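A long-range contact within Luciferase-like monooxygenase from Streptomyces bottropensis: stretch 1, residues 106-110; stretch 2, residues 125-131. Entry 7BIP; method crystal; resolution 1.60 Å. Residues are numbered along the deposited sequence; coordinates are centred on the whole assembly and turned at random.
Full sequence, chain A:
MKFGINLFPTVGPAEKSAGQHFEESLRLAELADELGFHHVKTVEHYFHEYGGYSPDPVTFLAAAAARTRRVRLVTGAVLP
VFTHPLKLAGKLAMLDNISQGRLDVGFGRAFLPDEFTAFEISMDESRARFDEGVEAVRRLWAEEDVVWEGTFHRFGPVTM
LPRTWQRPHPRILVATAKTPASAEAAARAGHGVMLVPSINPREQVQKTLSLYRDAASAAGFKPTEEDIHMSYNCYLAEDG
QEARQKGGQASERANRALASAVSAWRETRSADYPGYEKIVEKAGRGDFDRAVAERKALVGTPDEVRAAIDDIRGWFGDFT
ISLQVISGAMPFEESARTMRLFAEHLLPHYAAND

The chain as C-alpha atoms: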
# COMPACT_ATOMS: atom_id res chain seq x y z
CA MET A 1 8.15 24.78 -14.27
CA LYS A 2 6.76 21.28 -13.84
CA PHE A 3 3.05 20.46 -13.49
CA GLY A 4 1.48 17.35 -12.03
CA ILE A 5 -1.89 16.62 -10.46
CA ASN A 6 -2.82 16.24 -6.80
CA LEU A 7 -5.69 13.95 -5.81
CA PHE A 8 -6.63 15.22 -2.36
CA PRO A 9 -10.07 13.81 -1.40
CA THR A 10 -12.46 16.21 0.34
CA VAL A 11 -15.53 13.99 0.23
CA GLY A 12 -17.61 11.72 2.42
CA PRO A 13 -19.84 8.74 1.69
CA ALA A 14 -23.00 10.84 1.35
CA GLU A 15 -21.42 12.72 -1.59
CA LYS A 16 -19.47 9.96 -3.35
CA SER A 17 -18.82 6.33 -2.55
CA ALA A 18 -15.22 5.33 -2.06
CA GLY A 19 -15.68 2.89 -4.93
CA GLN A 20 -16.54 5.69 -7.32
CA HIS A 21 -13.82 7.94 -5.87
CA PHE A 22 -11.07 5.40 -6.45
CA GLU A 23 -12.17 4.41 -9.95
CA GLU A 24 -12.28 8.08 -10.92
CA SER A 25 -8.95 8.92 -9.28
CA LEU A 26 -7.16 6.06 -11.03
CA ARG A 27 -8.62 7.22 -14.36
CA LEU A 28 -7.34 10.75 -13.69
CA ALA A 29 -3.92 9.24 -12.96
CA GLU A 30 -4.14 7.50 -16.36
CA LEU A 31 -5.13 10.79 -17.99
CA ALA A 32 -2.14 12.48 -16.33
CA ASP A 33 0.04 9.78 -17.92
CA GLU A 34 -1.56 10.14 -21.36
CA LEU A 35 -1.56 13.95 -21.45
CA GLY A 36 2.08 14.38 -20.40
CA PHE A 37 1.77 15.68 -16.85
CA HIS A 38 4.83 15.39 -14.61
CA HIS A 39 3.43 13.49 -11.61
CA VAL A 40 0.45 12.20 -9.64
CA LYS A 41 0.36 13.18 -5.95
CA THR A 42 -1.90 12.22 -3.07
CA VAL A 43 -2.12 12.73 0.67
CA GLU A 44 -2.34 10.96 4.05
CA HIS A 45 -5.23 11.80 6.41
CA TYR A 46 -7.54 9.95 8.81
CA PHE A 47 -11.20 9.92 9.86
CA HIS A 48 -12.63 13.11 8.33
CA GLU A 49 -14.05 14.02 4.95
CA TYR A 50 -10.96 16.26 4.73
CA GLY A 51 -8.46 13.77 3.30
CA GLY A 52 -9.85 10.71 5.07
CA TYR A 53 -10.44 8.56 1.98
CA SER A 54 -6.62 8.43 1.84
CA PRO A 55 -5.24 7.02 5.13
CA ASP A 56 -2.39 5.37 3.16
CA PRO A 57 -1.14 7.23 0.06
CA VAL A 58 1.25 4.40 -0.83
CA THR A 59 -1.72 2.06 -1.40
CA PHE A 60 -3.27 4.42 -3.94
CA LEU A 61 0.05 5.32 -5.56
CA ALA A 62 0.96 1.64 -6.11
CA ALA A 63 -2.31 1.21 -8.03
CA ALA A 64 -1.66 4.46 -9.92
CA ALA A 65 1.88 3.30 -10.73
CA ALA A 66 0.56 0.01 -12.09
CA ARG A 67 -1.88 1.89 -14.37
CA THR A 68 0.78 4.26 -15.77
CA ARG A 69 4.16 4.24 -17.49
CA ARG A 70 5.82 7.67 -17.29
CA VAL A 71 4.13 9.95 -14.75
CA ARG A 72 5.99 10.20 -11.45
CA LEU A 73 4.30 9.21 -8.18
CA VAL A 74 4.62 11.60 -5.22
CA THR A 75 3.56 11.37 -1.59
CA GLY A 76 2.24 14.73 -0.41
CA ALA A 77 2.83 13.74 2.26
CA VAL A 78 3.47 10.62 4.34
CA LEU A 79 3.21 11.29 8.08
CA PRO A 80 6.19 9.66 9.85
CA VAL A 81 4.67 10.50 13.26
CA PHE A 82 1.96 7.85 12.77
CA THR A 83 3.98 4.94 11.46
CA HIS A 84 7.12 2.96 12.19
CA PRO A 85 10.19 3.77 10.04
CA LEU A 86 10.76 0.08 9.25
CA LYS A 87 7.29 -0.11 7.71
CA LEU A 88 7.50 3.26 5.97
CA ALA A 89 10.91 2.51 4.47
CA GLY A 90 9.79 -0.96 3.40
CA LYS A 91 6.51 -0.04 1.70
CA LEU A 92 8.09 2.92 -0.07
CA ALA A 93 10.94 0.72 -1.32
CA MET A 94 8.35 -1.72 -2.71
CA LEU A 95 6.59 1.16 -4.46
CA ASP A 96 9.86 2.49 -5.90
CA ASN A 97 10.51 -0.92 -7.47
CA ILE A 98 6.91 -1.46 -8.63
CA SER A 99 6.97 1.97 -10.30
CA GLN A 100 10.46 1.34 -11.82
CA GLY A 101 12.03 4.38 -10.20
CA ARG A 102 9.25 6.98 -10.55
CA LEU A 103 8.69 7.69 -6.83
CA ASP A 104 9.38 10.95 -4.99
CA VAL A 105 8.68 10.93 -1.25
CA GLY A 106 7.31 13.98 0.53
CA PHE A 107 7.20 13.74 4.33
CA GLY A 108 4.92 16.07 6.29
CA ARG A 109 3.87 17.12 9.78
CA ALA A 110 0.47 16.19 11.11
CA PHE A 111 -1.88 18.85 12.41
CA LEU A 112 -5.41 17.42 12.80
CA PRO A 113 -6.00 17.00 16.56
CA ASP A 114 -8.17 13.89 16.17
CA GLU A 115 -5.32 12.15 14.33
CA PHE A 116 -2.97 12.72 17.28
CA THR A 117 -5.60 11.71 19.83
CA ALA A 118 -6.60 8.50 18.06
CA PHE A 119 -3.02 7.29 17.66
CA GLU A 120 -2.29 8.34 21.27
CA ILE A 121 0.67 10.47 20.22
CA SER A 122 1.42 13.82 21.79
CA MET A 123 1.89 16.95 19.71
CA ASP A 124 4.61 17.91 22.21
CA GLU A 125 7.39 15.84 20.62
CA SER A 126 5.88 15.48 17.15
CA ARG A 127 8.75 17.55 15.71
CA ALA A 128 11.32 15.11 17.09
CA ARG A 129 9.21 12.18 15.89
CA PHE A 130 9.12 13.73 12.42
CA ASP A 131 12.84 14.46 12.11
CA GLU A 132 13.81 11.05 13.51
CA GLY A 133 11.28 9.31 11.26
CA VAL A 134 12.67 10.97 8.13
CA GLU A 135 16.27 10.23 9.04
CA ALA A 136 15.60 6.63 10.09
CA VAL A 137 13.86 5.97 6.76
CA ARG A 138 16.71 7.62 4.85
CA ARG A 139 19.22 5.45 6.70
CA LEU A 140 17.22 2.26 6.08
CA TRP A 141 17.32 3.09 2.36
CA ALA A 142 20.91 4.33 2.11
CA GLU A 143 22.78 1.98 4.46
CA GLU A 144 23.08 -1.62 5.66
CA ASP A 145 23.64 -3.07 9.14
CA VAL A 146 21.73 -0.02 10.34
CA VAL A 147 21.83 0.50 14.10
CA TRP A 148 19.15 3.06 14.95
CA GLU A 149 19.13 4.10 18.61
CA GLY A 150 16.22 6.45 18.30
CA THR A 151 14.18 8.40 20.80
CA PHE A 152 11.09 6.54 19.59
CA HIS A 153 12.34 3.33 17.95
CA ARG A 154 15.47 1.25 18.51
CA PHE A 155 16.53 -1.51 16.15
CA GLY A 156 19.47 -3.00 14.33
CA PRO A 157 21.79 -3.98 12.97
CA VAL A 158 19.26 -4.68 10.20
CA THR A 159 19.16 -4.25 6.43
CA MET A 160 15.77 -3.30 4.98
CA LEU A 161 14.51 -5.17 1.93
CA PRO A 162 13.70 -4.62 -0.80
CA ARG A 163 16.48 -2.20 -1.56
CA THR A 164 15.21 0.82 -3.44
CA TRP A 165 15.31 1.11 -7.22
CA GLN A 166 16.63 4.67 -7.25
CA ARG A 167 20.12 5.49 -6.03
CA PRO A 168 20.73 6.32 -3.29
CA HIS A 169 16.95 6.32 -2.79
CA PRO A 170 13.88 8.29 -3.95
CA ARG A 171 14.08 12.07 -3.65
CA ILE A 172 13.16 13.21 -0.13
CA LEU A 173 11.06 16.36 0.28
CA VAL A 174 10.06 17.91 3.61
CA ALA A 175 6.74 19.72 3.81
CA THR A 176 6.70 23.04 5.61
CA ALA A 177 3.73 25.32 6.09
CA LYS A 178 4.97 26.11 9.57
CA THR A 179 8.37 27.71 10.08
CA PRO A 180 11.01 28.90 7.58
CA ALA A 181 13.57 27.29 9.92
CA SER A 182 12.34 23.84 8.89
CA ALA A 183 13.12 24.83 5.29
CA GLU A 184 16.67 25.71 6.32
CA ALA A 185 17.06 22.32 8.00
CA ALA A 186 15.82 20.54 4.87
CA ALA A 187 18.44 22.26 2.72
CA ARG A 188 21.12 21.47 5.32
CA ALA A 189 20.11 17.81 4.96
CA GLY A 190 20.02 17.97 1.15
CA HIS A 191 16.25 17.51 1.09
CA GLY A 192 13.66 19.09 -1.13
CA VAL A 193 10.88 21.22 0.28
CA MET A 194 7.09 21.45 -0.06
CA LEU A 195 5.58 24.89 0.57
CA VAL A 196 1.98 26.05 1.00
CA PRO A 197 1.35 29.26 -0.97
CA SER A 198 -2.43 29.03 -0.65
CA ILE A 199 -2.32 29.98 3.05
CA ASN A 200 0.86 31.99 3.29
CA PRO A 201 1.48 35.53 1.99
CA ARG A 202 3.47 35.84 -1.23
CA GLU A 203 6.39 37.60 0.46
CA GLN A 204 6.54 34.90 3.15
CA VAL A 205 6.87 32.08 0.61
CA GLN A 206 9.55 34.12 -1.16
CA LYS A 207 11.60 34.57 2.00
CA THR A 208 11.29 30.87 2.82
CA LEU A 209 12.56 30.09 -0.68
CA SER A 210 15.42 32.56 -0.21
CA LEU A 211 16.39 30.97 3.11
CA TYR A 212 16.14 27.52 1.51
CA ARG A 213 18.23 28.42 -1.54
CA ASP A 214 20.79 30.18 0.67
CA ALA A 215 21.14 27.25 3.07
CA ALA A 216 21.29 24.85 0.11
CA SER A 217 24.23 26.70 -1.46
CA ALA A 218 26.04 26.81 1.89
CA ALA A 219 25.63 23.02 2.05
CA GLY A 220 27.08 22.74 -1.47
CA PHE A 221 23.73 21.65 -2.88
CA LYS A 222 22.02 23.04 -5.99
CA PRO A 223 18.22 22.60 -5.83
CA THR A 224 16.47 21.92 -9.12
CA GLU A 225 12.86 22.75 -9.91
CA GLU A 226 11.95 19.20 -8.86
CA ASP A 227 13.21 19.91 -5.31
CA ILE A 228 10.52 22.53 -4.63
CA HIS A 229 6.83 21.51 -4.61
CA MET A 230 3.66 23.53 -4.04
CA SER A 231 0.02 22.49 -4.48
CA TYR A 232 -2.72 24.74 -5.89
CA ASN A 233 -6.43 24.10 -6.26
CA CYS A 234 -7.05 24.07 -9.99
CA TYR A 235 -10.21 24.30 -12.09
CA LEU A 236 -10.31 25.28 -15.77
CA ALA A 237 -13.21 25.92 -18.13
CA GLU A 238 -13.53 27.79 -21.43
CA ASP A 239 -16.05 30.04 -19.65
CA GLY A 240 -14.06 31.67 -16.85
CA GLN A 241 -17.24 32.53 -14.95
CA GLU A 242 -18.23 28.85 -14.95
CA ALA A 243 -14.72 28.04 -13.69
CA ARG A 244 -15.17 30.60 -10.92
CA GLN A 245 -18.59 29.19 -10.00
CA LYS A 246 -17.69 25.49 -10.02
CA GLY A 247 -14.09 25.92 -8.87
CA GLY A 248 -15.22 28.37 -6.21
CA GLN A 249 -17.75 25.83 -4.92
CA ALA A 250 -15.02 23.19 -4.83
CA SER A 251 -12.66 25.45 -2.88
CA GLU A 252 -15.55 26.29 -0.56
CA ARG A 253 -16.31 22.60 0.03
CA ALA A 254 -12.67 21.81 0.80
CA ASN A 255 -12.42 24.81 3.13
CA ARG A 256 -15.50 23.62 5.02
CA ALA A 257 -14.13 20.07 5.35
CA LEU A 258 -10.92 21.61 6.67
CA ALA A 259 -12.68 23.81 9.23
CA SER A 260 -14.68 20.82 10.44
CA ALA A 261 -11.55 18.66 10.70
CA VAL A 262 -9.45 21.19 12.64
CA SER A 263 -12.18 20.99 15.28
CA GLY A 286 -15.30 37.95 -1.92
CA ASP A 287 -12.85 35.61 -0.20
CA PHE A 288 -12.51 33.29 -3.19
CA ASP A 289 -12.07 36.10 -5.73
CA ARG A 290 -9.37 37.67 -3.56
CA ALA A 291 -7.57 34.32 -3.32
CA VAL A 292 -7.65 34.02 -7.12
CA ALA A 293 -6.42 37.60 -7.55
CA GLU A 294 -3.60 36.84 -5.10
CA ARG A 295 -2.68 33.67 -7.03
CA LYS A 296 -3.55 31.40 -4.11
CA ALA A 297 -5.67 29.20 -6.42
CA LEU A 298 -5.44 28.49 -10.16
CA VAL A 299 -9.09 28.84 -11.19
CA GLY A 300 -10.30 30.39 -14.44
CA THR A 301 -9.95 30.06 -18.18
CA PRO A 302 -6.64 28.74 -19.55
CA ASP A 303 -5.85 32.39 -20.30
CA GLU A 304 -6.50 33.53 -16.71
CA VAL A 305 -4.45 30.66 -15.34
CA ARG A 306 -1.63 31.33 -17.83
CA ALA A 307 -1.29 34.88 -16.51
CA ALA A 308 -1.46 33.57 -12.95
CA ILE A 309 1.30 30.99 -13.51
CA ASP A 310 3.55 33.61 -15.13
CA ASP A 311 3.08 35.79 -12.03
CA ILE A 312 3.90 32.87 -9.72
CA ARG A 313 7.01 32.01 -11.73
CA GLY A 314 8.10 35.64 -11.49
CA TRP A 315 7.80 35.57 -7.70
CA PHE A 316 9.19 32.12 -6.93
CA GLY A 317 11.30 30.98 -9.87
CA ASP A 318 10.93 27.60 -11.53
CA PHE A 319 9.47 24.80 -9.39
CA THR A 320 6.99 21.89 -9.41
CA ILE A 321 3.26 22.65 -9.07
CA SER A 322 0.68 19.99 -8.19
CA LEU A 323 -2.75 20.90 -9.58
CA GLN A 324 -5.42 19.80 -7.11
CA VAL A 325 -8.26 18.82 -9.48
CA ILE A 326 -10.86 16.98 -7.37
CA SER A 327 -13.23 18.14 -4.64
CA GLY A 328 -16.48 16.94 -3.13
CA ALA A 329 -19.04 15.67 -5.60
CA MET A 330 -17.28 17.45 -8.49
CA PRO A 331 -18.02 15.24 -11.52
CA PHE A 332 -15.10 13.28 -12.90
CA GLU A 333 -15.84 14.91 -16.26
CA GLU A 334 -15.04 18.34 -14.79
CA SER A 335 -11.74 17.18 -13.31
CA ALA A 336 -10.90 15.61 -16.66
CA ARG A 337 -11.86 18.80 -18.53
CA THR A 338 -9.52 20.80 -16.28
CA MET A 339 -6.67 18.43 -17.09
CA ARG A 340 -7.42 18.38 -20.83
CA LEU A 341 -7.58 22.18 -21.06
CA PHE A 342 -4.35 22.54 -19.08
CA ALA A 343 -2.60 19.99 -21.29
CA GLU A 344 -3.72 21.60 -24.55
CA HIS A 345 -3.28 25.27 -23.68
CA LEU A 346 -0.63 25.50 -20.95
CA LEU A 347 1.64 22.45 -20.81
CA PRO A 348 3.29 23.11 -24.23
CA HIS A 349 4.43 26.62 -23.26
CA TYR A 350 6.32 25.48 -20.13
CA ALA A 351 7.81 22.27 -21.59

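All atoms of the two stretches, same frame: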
# COMPACT_ATOMS: atom_id res chain seq x y z
N GLY A 106 7.51 12.89 -0.41
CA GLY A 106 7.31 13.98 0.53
C GLY A 106 6.88 13.45 1.89
O GLY A 106 6.04 12.56 2.00
N PHE A 107 7.51 14.01 2.93
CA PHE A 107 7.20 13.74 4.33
C PHE A 107 6.64 15.02 4.95
O PHE A 107 7.20 16.10 4.74
CB PHE A 107 8.45 13.33 5.14
CG PHE A 107 9.17 12.08 4.65
CD1 PHE A 107 9.09 10.89 5.37
CD2 PHE A 107 9.99 12.12 3.53
CE1 PHE A 107 9.77 9.74 4.96
CE2 PHE A 107 10.69 10.98 3.11
CZ PHE A 107 10.58 9.78 3.83
N GLY A 108 5.57 14.91 5.74
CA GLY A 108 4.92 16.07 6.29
C GLY A 108 4.62 15.94 7.78
O GLY A 108 4.69 14.85 8.35
N ARG A 109 4.29 17.07 8.39
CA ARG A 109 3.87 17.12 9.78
C ARG A 109 2.36 16.96 9.86
O ARG A 109 1.62 17.44 9.00
CB ARG A 109 4.28 18.44 10.44
CG ARG A 109 5.75 18.78 10.31
CD ARG A 109 6.59 18.14 11.40
NE ARG A 109 6.01 18.27 12.74
CZ ARG A 109 6.21 19.30 13.55
NH1 ARG A 109 5.65 19.33 14.75
NH2 ARG A 109 6.98 20.32 13.16
N ALA A 110 1.90 16.27 10.90
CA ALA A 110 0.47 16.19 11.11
C ALA A 110 -0.02 17.44 11.84
O ALA A 110 0.74 18.11 12.54
CB ALA A 110 0.12 14.93 11.90
N GLU A 125 6.14 16.25 21.26
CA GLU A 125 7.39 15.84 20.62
C GLU A 125 7.20 15.45 19.17
O GLU A 125 8.02 14.72 18.63
CB GLU A 125 8.03 14.67 21.37
CG GLU A 125 9.13 15.06 22.33
CD GLU A 125 8.63 16.04 23.34
OE1 GLU A 125 9.00 17.26 23.28
OE2 GLU A 125 7.80 15.63 24.19
N SER A 126 6.10 15.88 18.54
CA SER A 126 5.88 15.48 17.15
C SER A 126 7.01 15.95 16.24
O SER A 126 7.34 15.27 15.27
CB SER A 126 4.52 16.00 16.65
OG SER A 126 4.51 17.41 16.67
N ARG A 127 7.63 17.09 16.54
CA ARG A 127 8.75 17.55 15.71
C ARG A 127 9.93 16.58 15.78
O ARG A 127 10.55 16.27 14.76
CB ARG A 127 9.21 18.94 16.12
CG ARG A 127 10.17 19.55 15.10
CD ARG A 127 11.61 19.56 15.60
NE ARG A 127 11.70 19.93 17.01
CZ ARG A 127 12.52 19.37 17.90
NH1 ARG A 127 12.52 19.78 19.15
NH2 ARG A 127 13.34 18.39 17.53
N ALA A 128 10.26 16.10 16.98
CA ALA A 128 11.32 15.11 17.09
C ALA A 128 10.93 13.80 16.42
O ALA A 128 11.75 13.17 15.76
CB ALA A 128 11.70 14.87 18.56
N ARG A 129 9.66 13.39 16.57
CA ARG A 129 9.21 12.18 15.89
C ARG A 129 9.33 12.32 14.37
O ARG A 129 9.66 11.35 13.68
CB ARG A 129 7.76 11.88 16.25
CG ARG A 129 7.54 11.52 17.69
CD ARG A 129 6.09 11.08 17.90
NE ARG A 129 5.84 10.60 19.25
CZ ARG A 129 5.90 9.32 19.62
NH1 ARG A 129 6.20 8.37 18.75
NH2 ARG A 129 5.64 9.02 20.89
N PHE A 130 9.03 13.51 13.85
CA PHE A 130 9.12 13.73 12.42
C PHE A 130 10.56 13.66 11.93
O PHE A 130 10.87 12.93 10.98
CB PHE A 130 8.50 15.09 12.07
CG PHE A 130 8.66 15.48 10.63
CD1 PHE A 130 7.78 14.99 9.69
CD2 PHE A 130 9.70 16.30 10.22
CE1 PHE A 130 7.92 15.33 8.35
CE2 PHE A 130 9.84 16.63 8.89
CZ PHE A 130 8.95 16.16 7.96
N ASP A 131 11.45 14.43 12.56
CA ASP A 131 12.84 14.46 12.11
C ASP A 131 13.49 13.09 12.24
O ASP A 131 14.22 12.66 11.34
CB ASP A 131 13.63 15.49 12.92
CG ASP A 131 13.29 16.93 12.54
OD1 ASP A 131 12.82 17.18 11.40
OD2 ASP A 131 13.49 17.81 13.39
O HOH W 1 2.89 18.01 14.00

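Where a strand gives way to a loop beneath the first turns of a helix, a single long side chain can do much of the joining, its aliphatic part packing on an aromatic ring while its charged end finds a polar partner. The contact between residues 106-110 and the helix that begins at S126 illustrates the principle, with 275 Å² buried in all.

The strand enters quietly: G106 touches nothing across the gap. F107 directs its CA-to-CB bond toward the helix, but its ring leads away, so the contact is made near the backbone. Its CB lies 3.8 Å from F130 CE1, and its C, 3.6 Å from the same F130 CE1, sits at the edge of the F130 ring. G108 has no side chain and contributes through its carbonyl, with G108 O 3.3 Å from F130 CE1. Buried F130, chi1 in the t rotamer, thus reaches down to the main chain of the strand's end, where a flat apolar ring fits well.

R109 supplies the largest share of the contact. Its first three chi angles are all m, and this folded path brings the side chain back to the helix. R109 CD lies over one face of the F130 ring, 3.9 Å from its centroid, in a CH-pi contact. Beyond it, R109 NH1 donates a hydrogen bond to S126 OG, 2.9 Å away and near the guanidinium plane. The short serine side chain, chi1 p, points toward stretch 1 from the first turn of the helix. R127 N stands over one guanidinium face, 3.5 Å from R109 NH1, but both are donors and no hydrogen bond forms.

A110 makes no direct contact, yet a water extends the join: it donates to A110 O at 2.6 Å and to S126 OG at 3.2 Å, linking the loop backbone to the same serine.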